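Local atomic coordinates of ribulose bisphosphate carboxylase (Pyrococcus horikoshii, PDB entry 2D69), a protein that probably catalyses carboxylation of ribulose 1,5-bisphosphate to two molecules of 3-phosphoglycerate, as the magnesium-dependent form III Rubisco of an archaeal AMP degradation pathway. Residues 3-15 against 44-58. Sequence-based numbering, arbitrary orientation.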
# COMPACT_ATOMS: atom_id res chain seq x y z
N VAL A 3 42.41 -43.17 12.17
CA VAL A 3 42.98 -42.34 13.22
C VAL A 3 42.12 -41.09 13.23
O VAL A 3 41.94 -40.47 12.19
CB VAL A 3 44.47 -41.97 12.97
CG1 VAL A 3 44.67 -41.34 11.58
CG2 VAL A 3 44.97 -41.02 14.05
N LEU A 4 41.57 -40.78 14.39
CA LEU A 4 40.70 -39.63 14.57
C LEU A 4 41.42 -38.54 15.32
O LEU A 4 42.40 -38.77 16.01
CB LEU A 4 39.46 -40.04 15.36
CG LEU A 4 38.61 -41.16 14.75
CD1 LEU A 4 37.61 -41.64 15.79
CD2 LEU A 4 37.90 -40.63 13.49
N ARG A 5 40.88 -37.35 15.23
CA ARG A 5 41.49 -36.17 15.79
C ARG A 5 40.48 -35.54 16.77
O ARG A 5 39.41 -35.09 16.34
CB ARG A 5 41.85 -35.20 14.63
CG ARG A 5 42.98 -35.76 13.73
CD ARG A 5 43.28 -35.06 12.37
NE ARG A 5 42.44 -33.90 12.01
CZ ARG A 5 42.69 -33.09 10.96
NH1 ARG A 5 43.76 -33.29 10.17
NH2 ARG A 5 41.88 -32.08 10.70
N MET A 6 40.79 -35.61 18.06
CA MET A 6 40.11 -34.82 19.09
C MET A 6 40.68 -33.39 19.08
O MET A 6 41.84 -33.16 19.34
CB MET A 6 40.25 -35.52 20.47
CG MET A 6 39.22 -35.07 21.55
SD MET A 6 37.47 -35.71 21.36
CE MET A 6 37.15 -36.30 23.14
N LYS A 7 39.85 -32.41 18.75
CA LYS A 7 40.29 -31.04 18.70
C LYS A 7 40.14 -30.44 20.09
O LYS A 7 39.11 -30.59 20.73
CB LYS A 7 39.47 -30.27 17.66
CG LYS A 7 39.65 -30.83 16.23
CD LYS A 7 38.60 -31.88 15.90
CE LYS A 7 38.86 -32.53 14.61
NZ LYS A 7 37.91 -33.64 14.45
N VAL A 8 41.19 -29.77 20.57
CA VAL A 8 41.22 -29.21 21.92
C VAL A 8 41.58 -27.76 21.75
O VAL A 8 42.38 -27.40 20.90
CB VAL A 8 42.23 -29.95 22.83
CG1 VAL A 8 42.22 -29.39 24.27
CG2 VAL A 8 41.90 -31.42 22.85
N GLU A 9 40.88 -26.90 22.46
CA GLU A 9 41.19 -25.48 22.46
C GLU A 9 41.12 -25.08 23.92
O GLU A 9 40.23 -25.53 24.65
CB GLU A 9 40.19 -24.73 21.60
CG GLU A 9 40.45 -23.24 21.50
CD GLU A 9 41.70 -22.93 20.71
OE1 GLU A 9 42.80 -23.14 21.25
OE2 GLU A 9 41.57 -22.47 19.55
N TRP A 10 42.09 -24.29 24.37
CA TRP A 10 42.22 -23.95 25.78
C TRP A 10 42.53 -22.46 25.95
O TRP A 10 42.97 -21.80 25.01
CB TRP A 10 43.27 -24.83 26.46
CG TRP A 10 44.68 -24.59 26.00
CD1 TRP A 10 45.67 -23.95 26.69
CD2 TRP A 10 45.27 -24.96 24.73
NE1 TRP A 10 46.83 -23.89 25.95
CE2 TRP A 10 46.62 -24.51 24.74
CE3 TRP A 10 44.80 -25.63 23.59
CZ2 TRP A 10 47.50 -24.70 23.66
CZ3 TRP A 10 45.68 -25.81 22.51
CH2 TRP A 10 47.01 -25.35 22.56
N TYR A 11 42.32 -21.94 27.16
CA TYR A 11 42.36 -20.48 27.38
C TYR A 11 43.72 -19.85 27.02
O TYR A 11 43.77 -18.82 26.38
CB TYR A 11 41.96 -20.14 28.83
CG TYR A 11 40.58 -20.65 29.21
CD1 TYR A 11 40.42 -21.52 30.28
CD2 TYR A 11 39.45 -20.29 28.47
CE1 TYR A 11 39.14 -22.00 30.64
CE2 TYR A 11 38.17 -20.78 28.82
CZ TYR A 11 38.03 -21.64 29.90
OH TYR A 11 36.80 -22.15 30.27
N LEU A 12 44.81 -20.52 27.34
CA LEU A 12 46.13 -19.93 27.14
C LEU A 12 46.49 -19.88 25.65
O LEU A 12 47.40 -19.13 25.23
CB LEU A 12 47.19 -20.72 27.93
CG LEU A 12 47.17 -20.76 29.47
CD1 LEU A 12 48.27 -21.66 30.04
CD2 LEU A 12 47.31 -19.38 30.04
N ASP A 13 45.77 -20.65 24.83
CA ASP A 13 46.03 -20.61 23.40
C ASP A 13 45.59 -19.28 22.78
O ASP A 13 46.03 -18.91 21.69
CB ASP A 13 45.32 -21.73 22.69
CG ASP A 13 45.88 -21.96 21.30
OD1 ASP A 13 45.09 -22.29 20.39
OD2 ASP A 13 47.11 -21.84 21.03
N PHE A 14 44.74 -18.58 23.51
CA PHE A 14 44.31 -17.24 23.12
C PHE A 14 45.28 -16.12 23.53
O PHE A 14 45.07 -14.95 23.19
CB PHE A 14 42.93 -17.00 23.70
CG PHE A 14 41.86 -17.85 23.08
CD1 PHE A 14 41.06 -17.36 22.08
CD2 PHE A 14 41.63 -19.12 23.53
CE1 PHE A 14 40.06 -18.13 21.56
CE2 PHE A 14 40.66 -19.89 22.98
CZ PHE A 14 39.89 -19.41 21.99
N VAL A 15 46.37 -16.47 24.21
CA VAL A 15 47.37 -15.51 24.69
C VAL A 15 48.66 -15.65 23.89
O VAL A 15 49.26 -16.73 23.81
CB VAL A 15 47.65 -15.69 26.18
CG1 VAL A 15 48.74 -14.70 26.72
CG2 VAL A 15 46.34 -15.53 26.95
N GLY A 44 43.07 -15.02 28.77
CA GLY A 44 42.66 -16.02 27.81
C GLY A 44 41.16 -16.27 27.85
O GLY A 44 40.53 -16.29 26.81
N ARG A 45 40.60 -16.42 29.05
CA ARG A 45 39.18 -16.59 29.23
C ARG A 45 38.38 -15.43 28.61
O ARG A 45 37.33 -15.64 27.97
CB ARG A 45 38.86 -16.69 30.71
CG ARG A 45 39.24 -18.07 31.27
CD ARG A 45 39.08 -18.17 32.77
NE ARG A 45 39.56 -19.46 33.31
CZ ARG A 45 38.79 -20.53 33.54
NH1 ARG A 45 37.49 -20.53 33.26
NH2 ARG A 45 39.34 -21.66 34.03
N ILE A 46 38.88 -14.22 28.77
CA ILE A 46 38.20 -13.07 28.14
C ILE A 46 38.21 -13.22 26.60
O ILE A 46 37.17 -13.01 25.94
CB ILE A 46 38.82 -11.74 28.57
CG1 ILE A 46 38.72 -11.61 30.09
CG2 ILE A 46 38.01 -10.58 27.92
CD1 ILE A 46 39.69 -10.58 30.70
N ALA A 47 39.37 -13.57 26.05
CA ALA A 47 39.57 -13.60 24.58
C ALA A 47 38.71 -14.72 23.97
O ALA A 47 38.06 -14.61 22.90
CB ALA A 47 41.06 -13.80 24.28
N SER A 48 38.71 -15.81 24.70
CA SER A 48 37.96 -17.01 24.36
C SER A 48 36.43 -16.79 24.31
O SER A 48 35.76 -17.09 23.31
CB SER A 48 38.26 -18.04 25.44
OG SER A 48 37.57 -19.17 25.10
N GLU A 49 35.88 -16.27 25.39
CA GLU A 49 34.46 -16.15 25.54
C GLU A 49 33.95 -15.02 24.61
O GLU A 49 32.80 -15.04 24.17
CB GLU A 49 34.12 -15.94 27.00
CG GLU A 49 32.63 -15.90 27.32
CD GLU A 49 31.95 -17.26 27.19
OE1 GLU A 49 32.67 -18.31 27.23
OE2 GLU A 49 30.69 -17.25 27.04
N SER A 50 34.80 -14.05 24.28
CA SER A 50 34.41 -13.01 23.33
C SER A 50 34.68 -13.43 21.88
O SER A 50 34.48 -12.66 20.99
CB SER A 50 35.08 -11.67 23.65
OG SER A 50 36.48 -11.75 23.86
N SER A 51 35.18 -14.63 21.64
CA SER A 51 35.46 -15.07 20.27
C SER A 51 34.87 -16.45 20.05
O SER A 51 33.67 -16.55 20.03
CB SER A 51 36.98 -14.98 19.94
OG SER A 51 37.77 -15.94 20.63
N ILE A 52 35.68 -17.51 19.94
CA ILE A 52 35.21 -18.82 19.53
C ILE A 52 34.97 -19.77 20.69
O ILE A 52 34.46 -20.88 20.51
CB ILE A 52 36.19 -19.49 18.52
CG1 ILE A 52 37.58 -19.74 19.11
CG2 ILE A 52 36.37 -18.68 17.28
CD1 ILE A 52 38.40 -20.74 18.33
N GLY A 53 35.45 -19.41 21.88
CA GLY A 53 35.20 -20.24 23.05
C GLY A 53 36.24 -21.32 23.08
O GLY A 53 37.13 -21.33 22.25
N THR A 54 36.14 -22.20 24.06
CA THR A 54 37.00 -23.39 24.14
C THR A 54 36.13 -24.62 24.14
O THR A 54 34.90 -24.55 24.36
CB THR A 54 37.85 -23.46 25.42
OG1 THR A 54 37.01 -23.40 26.55
CG2 THR A 54 38.79 -22.27 25.60
N TRP A 55 36.77 -25.75 23.92
CA TRP A 55 36.05 -26.98 23.64
C TRP A 55 36.99 -28.17 23.47
O TRP A 55 38.19 -28.02 23.25
CB TRP A 55 35.24 -26.82 22.34
CG TRP A 55 35.90 -25.89 21.39
CD1 TRP A 55 35.68 -24.52 21.24
CD2 TRP A 55 36.91 -26.22 20.45
NE1 TRP A 55 36.50 -24.01 20.26
CE2 TRP A 55 37.27 -25.02 19.77
CE3 TRP A 55 37.58 -27.38 20.13
CZ2 TRP A 55 38.24 -24.99 18.80
CZ3 TRP A 55 38.54 -27.34 19.19
CH2 TRP A 55 38.85 -26.16 18.51
N THR A 56 36.35 -29.32 23.53
CA THR A 56 36.92 -30.64 23.31
C THR A 56 35.87 -31.34 22.47
O THR A 56 34.70 -31.47 22.89
CB THR A 56 37.05 -31.28 24.65
OG1 THR A 56 38.00 -30.53 25.42
CG2 THR A 56 37.59 -32.69 24.57
N THR A 57 36.24 -31.75 21.26
CA THR A 57 35.30 -32.47 20.41
C THR A 57 35.97 -33.26 19.30
O THR A 57 36.94 -32.80 18.69
CB THR A 57 34.25 -31.52 19.83
OG1 THR A 57 33.28 -32.27 19.10
CG2 THR A 57 34.85 -30.52 18.79
N LEU A 58 35.40 -34.43 19.02
CA LEU A 58 35.76 -35.19 17.81
C LEU A 58 35.27 -34.54 16.52
O LEU A 58 35.78 -34.84 15.44
CB LEU A 58 35.13 -36.58 17.84
CG LEU A 58 35.75 -37.74 18.57
CD1 LEU A 58 34.81 -38.95 18.40
CD2 LEU A 58 37.20 -38.08 18.10
O HOH W 1 39.28 -27.49 26.51
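Lys7 NZ is gripped by two carbonyls: it donates to Leu58 O across the contact at 2.6 Å, from above that carbonyl's plane, and to Arg5 O of its own segment at 2.8 Å. A bend at chi2 (92°) folds the lysine chain back so that the ammonium reaches both. At the root of the same side chain, Lys7 and Thr57 form an antiparallel hydrogen-bonded pair, with Lys7 N to Thr57 O at 2.9 Å and Thr57 N to Lys7 O at 3.1 Å. On the face of this two-stranded ribbon that carries Lys7 and Thr57, Glu9 CB sits over the six-membered ring of Trp55, 3.5 Å from its centroid, while Lys7 CB meets the ring's edge. The ribbon belongs to the N-terminal domain, beside the sheet of strands 26-34, 81-88 and 115-124, against which helix 39-49 packs through Ile46; Trp55 also packs on Pro161 of the second subunit. Beyond the ribbon, the 3-10 turn 11-14 lies on that helix. Arg45 lays CG over the centre of the Tyr11 ring, and its guanidinium, tilted 33° to the ring and salt-bridged to Glu41, brings CZ to 3.3 Å from Tyr11 CE1. Phe14 turns one ring face to Ser48 CA, with Ile52 CG1 at its edge, 3.7 Å from Phe14 CZ.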